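Long-range contacts in malate dehydrogenase (Plasmodium falciparum, PDB 5NFR), which catalyses the NAD-dependent interconversion of malate and oxaloacetate, as a member of the lactate/malate dehydrogenase superfamily: residues R150-I155 with V166-L171; V179-Y184 with F284-E289; L266-T271 with A299-N304. One frame throughout, in Å; residues are numbered along the deposited sequence.

Interaction 1. Residues R150-I155 with V166-L171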
loop_
_atom_site.group_PDB
_atom_site.type_symbol
_atom_site.label_atom_id
_atom_site.label_comp_id
_atom_site.label_asym_id
_atom_site.label_seq_id
_atom_site.Cartn_x
_atom_site.Cartn_y
_atom_site.Cartn_z
ATOM N N ARG A 150 -16.071 14.456 -22.826
ATOM C CA ARG A 150 -15.060 14.562 -21.770
ATOM C C ARG A 150 -13.666 14.518 -22.338
ATOM O O ARG A 150 -12.816 15.327 -22.011
ATOM C CB ARG A 150 -15.299 13.429 -20.705
ATOM C CG ARG A 150 -16.524 13.684 -19.834
ATOM C CD ARG A 150 -17.196 12.441 -19.342
ATOM N NE ARG A 150 -18.262 12.782 -18.385
ATOM C CZ ARG A 150 -18.975 11.912 -17.676
ATOM N NH1 ARG A 150 -18.687 10.623 -17.751
ATOM N NH2 ARG A 150 -19.957 12.311 -16.908
ATOM N N TYR A 151 -13.393 13.491 -23.068
ATOM C CA TYR A 151 -12.094 13.344 -23.743
ATOM C C TYR A 151 -11.724 14.560 -24.631
ATOM O O TYR A 151 -10.645 15.108 -24.507
ATOM C CB TYR A 151 -12.136 12.026 -24.629
ATOM C CG TYR A 151 -11.016 11.819 -25.596
ATOM C CD1 TYR A 151 -9.827 11.230 -25.211
ATOM C CD2 TYR A 151 -11.164 12.118 -26.884
ATOM C CE1 TYR A 151 -8.780 11.031 -26.079
ATOM C CE2 TYR A 151 -10.109 11.905 -27.814
ATOM C CZ TYR A 151 -8.926 11.337 -27.397
ATOM O OH TYR A 151 -7.918 11.140 -28.308
ATOM N N CYS A 152 -12.681 15.020 -25.451
ATOM C CA CYS A 152 -12.447 16.174 -26.294
ATOM C C CYS A 152 -12.225 17.448 -25.505
ATOM O O CYS A 152 -11.373 18.264 -25.807
ATOM C CB CYS A 152 -13.628 16.429 -27.279
ATOM S SG CYS A 152 -13.701 15.180 -28.557
ATOM N N SER A 153 -13.003 17.572 -24.432
ATOM C CA SER A 153 -12.862 18.708 -23.479
ATOM C C SER A 153 -11.441 18.765 -22.893
ATOM O O SER A 153 -10.812 19.828 -22.873
ATOM C CB SER A 153 -13.926 18.556 -22.449
ATOM O OG SER A 153 -13.783 19.535 -21.485
ATOM N N LEU A 154 -10.898 17.624 -22.521
ATOM C CA LEU A 154 -9.539 17.571 -21.939
ATOM C C LEU A 154 -8.464 17.821 -22.983
ATOM O O LEU A 154 -7.457 18.503 -22.709
ATOM C CB LEU A 154 -9.309 16.219 -21.279
ATOM C CG LEU A 154 -10.210 15.947 -20.038
ATOM C CD1 LEU A 154 -10.286 14.457 -19.749
ATOM C CD2 LEU A 154 -9.678 16.688 -18.828
ATOM N N ILE A 155 -8.658 17.259 -24.206
ATOM C CA ILE A 155 -7.728 17.473 -25.311
ATOM C C ILE A 155 -7.680 18.944 -25.621
ATOM O O ILE A 155 -6.636 19.533 -25.767
ATOM C CB ILE A 155 -8.153 16.654 -26.574
ATOM C CG1 ILE A 155 -7.989 15.140 -26.361
ATOM C CG2 ILE A 155 -7.381 17.111 -27.793
ATOM C CD1 ILE A 155 -6.563 14.645 -26.282
ATOM N N VAL A 166 -13.271 20.006 -31.669
ATOM C CA VAL A 166 -12.511 18.802 -31.354
ATOM C C VAL A 166 -13.465 17.632 -31.376
ATOM O O VAL A 166 -14.469 17.644 -30.656
ATOM C CB VAL A 166 -11.830 18.906 -29.976
ATOM C CG1 VAL A 166 -11.023 17.674 -29.708
ATOM C CG2 VAL A 166 -10.940 20.149 -29.943
ATOM N N ASN A 167 -13.191 16.683 -32.269
ATOM C CA ASN A 167 -14.052 15.537 -32.430
ATOM C C ASN A 167 -13.267 14.299 -32.228
ATOM O O ASN A 167 -12.067 14.247 -32.447
ATOM C CB ASN A 167 -14.690 15.522 -33.835
ATOM C CG ASN A 167 -15.596 16.735 -34.089
ATOM O OD1 ASN A 167 -16.078 17.366 -33.157
ATOM N ND2 ASN A 167 -15.823 17.062 -35.323
ATOM N N ALA A 168 -13.971 13.260 -31.805
ATOM C CA ALA A 168 -13.330 11.978 -31.540
ATOM C C ALA A 168 -14.274 10.803 -31.489
ATOM O O ALA A 168 -15.470 10.953 -31.405
ATOM C CB ALA A 168 -12.572 12.045 -30.237
ATOM N N VAL A 169 -13.712 9.627 -31.646
ATOM C CA VAL A 169 -14.459 8.395 -31.630
ATOM C C VAL A 169 -13.995 7.650 -30.405
ATOM O O VAL A 169 -12.792 7.457 -30.196
ATOM C CB VAL A 169 -14.256 7.560 -32.944
ATOM C CG1 VAL A 169 -14.828 6.128 -32.816
ATOM C CG2 VAL A 169 -14.946 8.238 -34.121
ATOM N N ILE A 170 -14.961 7.281 -29.585
ATOM C CA ILE A 170 -14.703 6.359 -28.495
ATOM C C ILE A 170 -15.604 5.142 -28.699
ATOM O O ILE A 170 -16.828 5.257 -28.679
ATOM C CB ILE A 170 -14.915 6.992 -27.089
ATOM C CG1 ILE A 170 -13.903 8.132 -26.890
ATOM C CG2 ILE A 170 -14.768 5.949 -25.970
ATOM C CD1 ILE A 170 -14.062 8.874 -25.583
ATOM N N LEU A 171 -14.950 3.990 -28.798
ATOM C CA LEU A 171 -15.615 2.697 -28.947
ATOM C C LEU A 171 -15.679 1.968 -27.615
ATOM O O LEU A 171 -14.895 2.176 -26.715
ATOM C CB LEU A 171 -14.877 1.812 -29.949
ATOM C CG LEU A 171 -14.732 2.372 -31.378
ATOM C CD1 LEU A 171 -13.791 1.521 -32.145
ATOM C CD2 LEU A 171 -16.090 2.457 -32.064
#

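Interaction 2. Residues V179-Y184 with F284-E289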
loop_
_atom_site.group_PDB
_atom_site.type_symbol
_atom_site.label_atom_id
_atom_site.label_comp_id
_atom_site.label_asym_id
_atom_site.label_seq_id
_atom_site.Cartn_x
_atom_site.Cartn_y
_atom_site.Cartn_z
ATOM N N VAL A 179 -12.438 2.560 -25.385
ATOM C CA VAL A 179 -11.314 2.624 -26.326
ATOM C C VAL A 179 -11.366 3.952 -27.126
ATOM O O VAL A 179 -12.039 4.036 -28.164
ATOM C CB VAL A 179 -11.350 1.441 -27.283
ATOM C CG1 VAL A 179 -10.095 1.429 -28.133
ATOM C CG2 VAL A 179 -11.497 0.160 -26.535
ATOM N N PRO A 180 -10.744 5.014 -26.581
ATOM C CA PRO A 180 -10.639 6.241 -27.374
ATOM C C PRO A 180 -9.657 6.056 -28.497
ATOM O O PRO A 180 -8.579 5.561 -28.261
ATOM C CB PRO A 180 -10.142 7.281 -26.328
ATOM C CG PRO A 180 -10.547 6.732 -25.008
ATOM C CD PRO A 180 -10.379 5.254 -25.170
ATOM N N LEU A 181 -10.016 6.514 -29.703
ATOM C CA LEU A 181 -9.139 6.370 -30.851
ATOM C C LEU A 181 -8.456 7.674 -31.191
ATOM O O LEU A 181 -9.051 8.593 -31.739
ATOM C CB LEU A 181 -9.919 5.834 -32.028
ATOM C CG LEU A 181 -10.589 4.473 -31.844
ATOM C CD1 LEU A 181 -11.509 4.195 -32.987
ATOM C CD2 LEU A 181 -9.576 3.374 -31.664
ATOM N N GLN A 182 -7.171 7.711 -30.896
ATOM C CA GLN A 182 -6.312 8.824 -31.285
ATOM C C GLN A 182 -6.331 9.096 -32.751
ATOM O O GLN A 182 -6.365 10.237 -33.158
ATOM C CB GLN A 182 -4.866 8.525 -30.937
ATOM C CG GLN A 182 -4.632 8.277 -29.461
ATOM C CD GLN A 182 -3.180 8.133 -29.078
ATOM O OE1 GLN A 182 -2.899 7.477 -28.087
ATOM N NE2 GLN A 182 -2.256 8.797 -29.796
ATOM N N ARG A 183 -6.253 8.031 -33.546
ATOM C CA ARG A 183 -6.342 8.149 -35.006
ATOM C C ARG A 183 -7.611 8.888 -35.462
ATOM O O ARG A 183 -7.576 9.566 -36.502
ATOM C CB ARG A 183 -6.340 6.764 -35.712
ATOM C CG ARG A 183 -4.970 6.192 -36.003
ATOM C CD ARG A 183 -5.053 4.784 -36.570
ATOM N NE ARG A 183 -5.816 4.736 -37.809
ATOM C CZ ARG A 183 -6.915 4.014 -38.068
ATOM N NH1 ARG A 183 -7.454 3.177 -37.200
ATOM N NH2 ARG A 183 -7.493 4.153 -39.242
ATOM N N TYR A 184 -8.726 8.673 -34.742
ATOM C CA TYR A 184 -10.019 9.279 -35.066
ATOM C C TYR A 184 -10.323 10.446 -34.137
ATOM O O TYR A 184 -11.460 10.636 -33.763
ATOM C CB TYR A 184 -11.138 8.212 -35.024
ATOM C CG TYR A 184 -11.053 7.079 -36.086
ATOM C CD1 TYR A 184 -11.931 6.009 -36.048
ATOM C CD2 TYR A 184 -10.074 7.065 -37.071
ATOM C CE1 TYR A 184 -11.841 4.978 -36.959
ATOM C CE2 TYR A 184 -9.971 6.046 -37.998
ATOM C CZ TYR A 184 -10.857 5.004 -37.966
ATOM O OH TYR A 184 -10.711 3.959 -38.850
ATOM N N PHE A 284 -15.795 1.117 -39.266
ATOM C CA PHE A 284 -14.606 1.742 -39.843
ATOM C C PHE A 284 -13.402 0.814 -39.708
ATOM O O PHE A 284 -13.339 -0.002 -38.782
ATOM C CB PHE A 284 -14.309 3.113 -39.158
ATOM C CG PHE A 284 -15.323 4.154 -39.457
ATOM C CD1 PHE A 284 -16.231 4.511 -38.517
ATOM C CD2 PHE A 284 -15.406 4.704 -40.699
ATOM C CE1 PHE A 284 -17.226 5.417 -38.803
ATOM C CE2 PHE A 284 -16.399 5.611 -41.016
ATOM C CZ PHE A 284 -17.317 5.965 -40.056
ATOM N N PRO A 285 -12.388 0.982 -40.586
ATOM C CA PRO A 285 -11.241 0.063 -40.570
ATOM C C PRO A 285 -10.312 0.281 -39.412
ATOM O O PRO A 285 -9.537 1.218 -39.405
ATOM C CB PRO A 285 -10.539 0.338 -41.926
ATOM C CG PRO A 285 -11.334 1.404 -42.600
ATOM C CD PRO A 285 -12.204 2.051 -41.587
ATOM N N LEU A 286 -10.409 -0.561 -38.402
ATOM C CA LEU A 286 -9.498 -0.516 -37.228
ATOM C C LEU A 286 -8.173 -1.243 -37.467
ATOM O O LEU A 286 -8.106 -2.177 -38.287
ATOM C CB LEU A 286 -10.186 -1.151 -36.047
ATOM C CG LEU A 286 -11.004 -0.246 -35.122
ATOM C CD1 LEU A 286 -11.646 0.943 -35.801
ATOM C CD2 LEU A 286 -12.065 -1.072 -34.406
ATOM N N THR A 287 -7.109 -0.810 -36.793
ATOM C CA THR A 287 -5.852 -1.603 -36.756
ATOM C C THR A 287 -6.088 -2.856 -35.906
ATOM O O THR A 287 -7.079 -2.926 -35.180
ATOM C CB THR A 287 -4.642 -0.829 -36.181
ATOM O OG1 THR A 287 -4.868 -0.530 -34.801
ATOM C CG2 THR A 287 -4.366 0.453 -36.963
ATOM N N LYS A 288 -5.183 -3.832 -36.005
ATOM C CA LYS A 288 -5.248 -5.046 -35.177
ATOM C C LYS A 288 -5.327 -4.685 -33.683
ATOM O O LYS A 288 -6.169 -5.200 -32.950
ATOM C CB LYS A 288 -4.021 -5.956 -35.373
ATOM C CG LYS A 288 -3.797 -6.435 -36.785
ATOM C CD LYS A 288 -2.528 -7.299 -36.924
ATOM C CE LYS A 288 -2.230 -7.687 -38.385
ATOM N NZ LYS A 288 -3.262 -8.572 -38.985
ATOM N N GLU A 289 -4.466 -3.771 -33.269
ATOM C CA GLU A 289 -4.364 -3.388 -31.854
ATOM C C GLU A 289 -5.604 -2.694 -31.318
ATOM O O GLU A 289 -6.026 -2.931 -30.199
ATOM C CB GLU A 289 -3.148 -2.508 -31.630
ATOM C CG GLU A 289 -1.879 -3.119 -32.217
ATOM C CD GLU A 289 -0.639 -2.339 -31.875
ATOM O OE1 GLU A 289 -0.699 -1.349 -31.076
ATOM O OE2 GLU A 289 0.432 -2.689 -32.435
#

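Interaction 3. Residues L266-T271 with A299-N304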
loop_
_atom_site.group_PDB
_atom_site.type_symbol
_atom_site.label_atom_id
_atom_site.label_comp_id
_atom_site.label_asym_id
_atom_site.label_seq_id
_atom_site.Cartn_x
_atom_site.Cartn_y
_atom_site.Cartn_z
ATOM N N LEU A 266 -25.302 -8.139 -30.068
ATOM C CA LEU A 266 -25.067 -7.421 -28.809
ATOM C C LEU A 266 -25.171 -5.903 -29.031
ATOM O O LEU A 266 -24.710 -5.396 -30.067
ATOM C CB LEU A 266 -23.672 -7.751 -28.311
ATOM C CG LEU A 266 -23.289 -7.251 -26.942
ATOM C CD1 LEU A 266 -24.069 -8.028 -25.857
ATOM C CD2 LEU A 266 -21.788 -7.412 -26.753
ATOM N N PHE A 267 -25.811 -5.215 -28.100
ATOM C CA PHE A 267 -25.761 -3.735 -28.043
ATOM C C PHE A 267 -24.518 -3.319 -27.276
ATOM O O PHE A 267 -24.246 -3.858 -26.199
ATOM C CB PHE A 267 -26.971 -3.179 -27.367
ATOM C CG PHE A 267 -28.209 -3.224 -28.200
ATOM C CD1 PHE A 267 -29.021 -4.339 -28.198
ATOM C CD2 PHE A 267 -28.566 -2.148 -28.967
ATOM C CE1 PHE A 267 -30.194 -4.369 -28.895
ATOM C CE2 PHE A 267 -29.759 -2.152 -29.681
ATOM C CZ PHE A 267 -30.569 -3.299 -29.658
ATOM N N VAL A 268 -23.730 -2.445 -27.880
ATOM C CA VAL A 268 -22.493 -1.993 -27.299
ATOM C C VAL A 268 -22.113 -0.683 -27.940
ATOM O O VAL A 268 -22.417 -0.429 -29.100
ATOM C CB VAL A 268 -21.364 -3.052 -27.400
ATOM C CG1 VAL A 268 -20.857 -3.243 -28.817
ATOM C CG2 VAL A 268 -20.177 -2.681 -26.542
ATOM N N GLY A 269 -21.365 0.117 -27.240
ATOM C CA GLY A 269 -20.885 1.367 -27.742
ATOM C C GLY A 269 -20.102 1.228 -29.026
ATOM O O GLY A 269 -19.079 0.538 -29.075
ATOM N N SER A 270 -20.557 1.917 -30.062
ATOM C CA SER A 270 -19.937 1.843 -31.389
ATOM C C SER A 270 -20.323 3.029 -32.249
ATOM O O SER A 270 -21.187 3.827 -31.844
ATOM C CB SER A 270 -20.440 0.598 -32.145
ATOM O OG SER A 270 -19.551 0.234 -33.162
ATOM N N THR A 271 -19.638 3.173 -33.380
ATOM C CA THR A 271 -19.904 4.252 -34.331
ATOM C C THR A 271 -21.225 4.016 -35.052
ATOM O O THR A 271 -21.411 2.917 -35.483
ATOM C CB THR A 271 -18.806 4.305 -35.383
ATOM O OG1 THR A 271 -18.465 2.994 -35.747
ATOM C CG2 THR A 271 -17.578 4.975 -34.824
ATOM N N ALA A 299 -16.129 -8.096 -24.848
ATOM C CA ALA A 299 -16.193 -9.321 -23.982
ATOM C C ALA A 299 -16.813 -9.051 -22.627
ATOM O O ALA A 299 -17.716 -9.778 -22.225
ATOM C CB ALA A 299 -14.827 -9.980 -23.836
ATOM N N SER A 300 -16.382 -7.975 -21.930
ATOM C CA SER A 300 -17.015 -7.603 -20.652
ATOM C C SER A 300 -18.488 -7.377 -20.777
ATOM O O SER A 300 -19.255 -7.784 -19.899
ATOM C CB SER A 300 -16.431 -6.330 -20.084
ATOM O OG SER A 300 -15.061 -6.486 -20.027
ATOM N N VAL A 301 -18.857 -6.648 -21.825
ATOM C CA VAL A 301 -20.235 -6.328 -22.024
ATOM C C VAL A 301 -21.022 -7.619 -22.232
ATOM O O VAL A 301 -22.103 -7.767 -21.661
ATOM C CB VAL A 301 -20.426 -5.326 -23.211
ATOM C CG1 VAL A 301 -21.908 -5.064 -23.481
ATOM C CG2 VAL A 301 -19.739 -4.004 -22.907
ATOM N N GLN A 302 -20.493 -8.504 -23.090
ATOM C CA GLN A 302 -21.049 -9.860 -23.228
ATOM C C GLN A 302 -21.304 -10.526 -21.876
ATOM O O GLN A 302 -22.452 -10.937 -21.586
ATOM C CB GLN A 302 -20.138 -10.804 -24.071
ATOM C CG GLN A 302 -20.530 -11.052 -25.515
ATOM C CD GLN A 302 -21.978 -11.480 -25.701
ATOM O OE1 GLN A 302 -22.667 -11.885 -24.753
ATOM N NE2 GLN A 302 -22.469 -11.361 -26.936
ATOM N N SER A 303 -20.222 -10.687 -21.074
ATOM C CA SER A 303 -20.268 -11.371 -19.765
ATOM C C SER A 303 -21.332 -10.780 -18.858
ATOM O O SER A 303 -22.213 -11.493 -18.385
ATOM C CB SER A 303 -18.941 -11.246 -18.977
ATOM O OG SER A 303 -17.861 -11.802 -19.690
ATOM N N ASN A 304 -21.225 -9.467 -18.648
ATOM C CA ASN A 304 -22.115 -8.757 -17.771
ATOM C C ASN A 304 -23.569 -8.737 -18.229
ATOM O O ASN A 304 -24.480 -8.694 -17.400
ATOM C CB ASN A 304 -21.600 -7.319 -17.554
ATOM C CG ASN A 304 -20.298 -7.286 -16.741
ATOM O OD1 ASN A 304 -20.018 -8.189 -15.977
ATOM N ND2 ASN A 304 -19.476 -6.281 -16.984
#

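Interaction 1. Residues R150-I155 with V166-L171
Y151 and C152 of helix 144-158 lie against V166, A168 and I170 of strand 166-171, a helix-on-sheet contact in the alpha/beta C-terminal domain of the lactate/malate dehydrogenase fold. The segment axes come within 7.9 Å at 137° between their N-to-C directions, and every second strand residue sends its CB toward the helix. At one end C152 fits between two of them: C152 CB meets V166 CG1 at 3.8 Å, while C152 SG lies 3.7 Å from A168 CB. I155 CG2 lies 4.2 Å from V166 CG1, the side chains meeting at a slant. Further along, the Y151 ring swings to the strand because its CG stands anti to the backbone N (chi1 169°). A168 CB then sits at the ring edge, near its plane, 3.5 Å from Y151 CE2, and I170 CD1 closes on Y151 CB at 3.8 Å. One ring face is covered from within the helix by I155 CG1, 4.0 Å above the ring centre, which should restrict the ring's movement. Further out, a hydrogen bond between Y151 OH and T185 OG1 ties the phenol to the neighbouring strand. R150, a predicted substrate-binding residue, points its CB away from the strand; its NH2 hydrogen-bonds O5 of a citric acid molecule that probably came from the crystallisation liquor.

Interaction 2. Residues V179-Y184 with F284-E289
L181 CA and L286 CA are 9.4 Å apart, Y184 CA and F284 CA 10.0 Å, so the long side chains of 179-184 reach the backbone and side chains of 284-289. The chain turns a corner at 182-184. Y184 reaches across: its OH comes to 3.0 Å from P285 O, and its ring carbon CE1 lies 3.8 Å from F284 CB, the two side chains crossing obliquely. L286 CD1 lies between L181 and Y184, 4.3 Å from L181 CD1 and 4.2 Å from Y184 CE1. The R183 chain bends at chi3 (59°), which lays one guanidinium face over the CE2 side of the tyrosine; Y184 CE2 is 3.3 Å above the R183 guanidinium plane, offset toward the rim, and P285 O approaches the group's edge. Two carboxylates hold that cation, E290 of the same chain by a salt bridge to NH1 and E194 of the second subunit by one to NH2. E194 also hydrogen-bonds Y184 OH, so the polar ends of both residues are tied across the subunit boundary, where F284 stacks edge-to-face on F195 of that subunit. With T287 at the N-cap of helix 288-311, the arrangement joins a strand corner to a helix start at a subunit interface of the LDH/MDH-type C-terminal domain.

Interaction 3. Residues L266-T271 with A299-N304
CG of L266 (chi1 -173°) and the CG1 branch of V301 (chi1 176°) both stand anti to their backbone N, and these rotamers bring the two side chains together. The contact packs helix 288-311 of the C-terminal domain against strand 266-268, an edge strand of the antiparallel sheet that also holds strand 249-257. L266 CD2 ends 4.0 Å from V301 CG1. The other V301 branch turns to the next inward-facing strand residue, V301 CG2 lying 3.9 Å from V268 CG2. A single valine thus touches two strand residues of the same face, and V301 CG1 also approaches the backbone at F267 O, 3.8 Å away. That oxygen has its polar partner elsewhere, in a hydrogen bond from N126 ND2 of helix 121-132. Q302 flanks the leucine. Its chain bends at chi2, bringing the amide over the isobutyl group: Q302 NE2 is 3.9 Å from L266 CD1, and Q302 CG is 4.0 Å from L266 CD2. The segment axes pass 9.2 Å apart at 124°, a separation spanned by side chains on both sides. Y294, earlier in the same helix, packs on V268 and hydrogen-bonds S270 OG. The side chain of V301 is about 8 Å from that of H174, the predicted proton acceptor. A299 O accepts from both S303 N and S303 OG. No hydrogen bond passes between the two segments; methyl groups and one amide laid against a leucine make the contact, so it depends on shape and burial, while L266 and V268 bond through their backbones to L257 and V255 of strand 249-257.

From the N terminus, interaction 1 comes first, closing a short loop of ten residues between helix 144-158 and strand 166-171. The chain then enters strand 179-187, the antiparallel neighbour of 166-171, where interaction 2 opens; the two contacts are therefore in series yet share a sheet, joined by L171 O to V179 N and V169 O to L181 N. Interaction 2 spans 99 residues before it closes at the start of helix 288-311. Interaction 3 opens within that span at 266-271 and closes beyond it at 299-304, so interactions 2 and 3 cross. Both use helix 288-311, and T271 packs on V169 and F284, bringing all three contacts together.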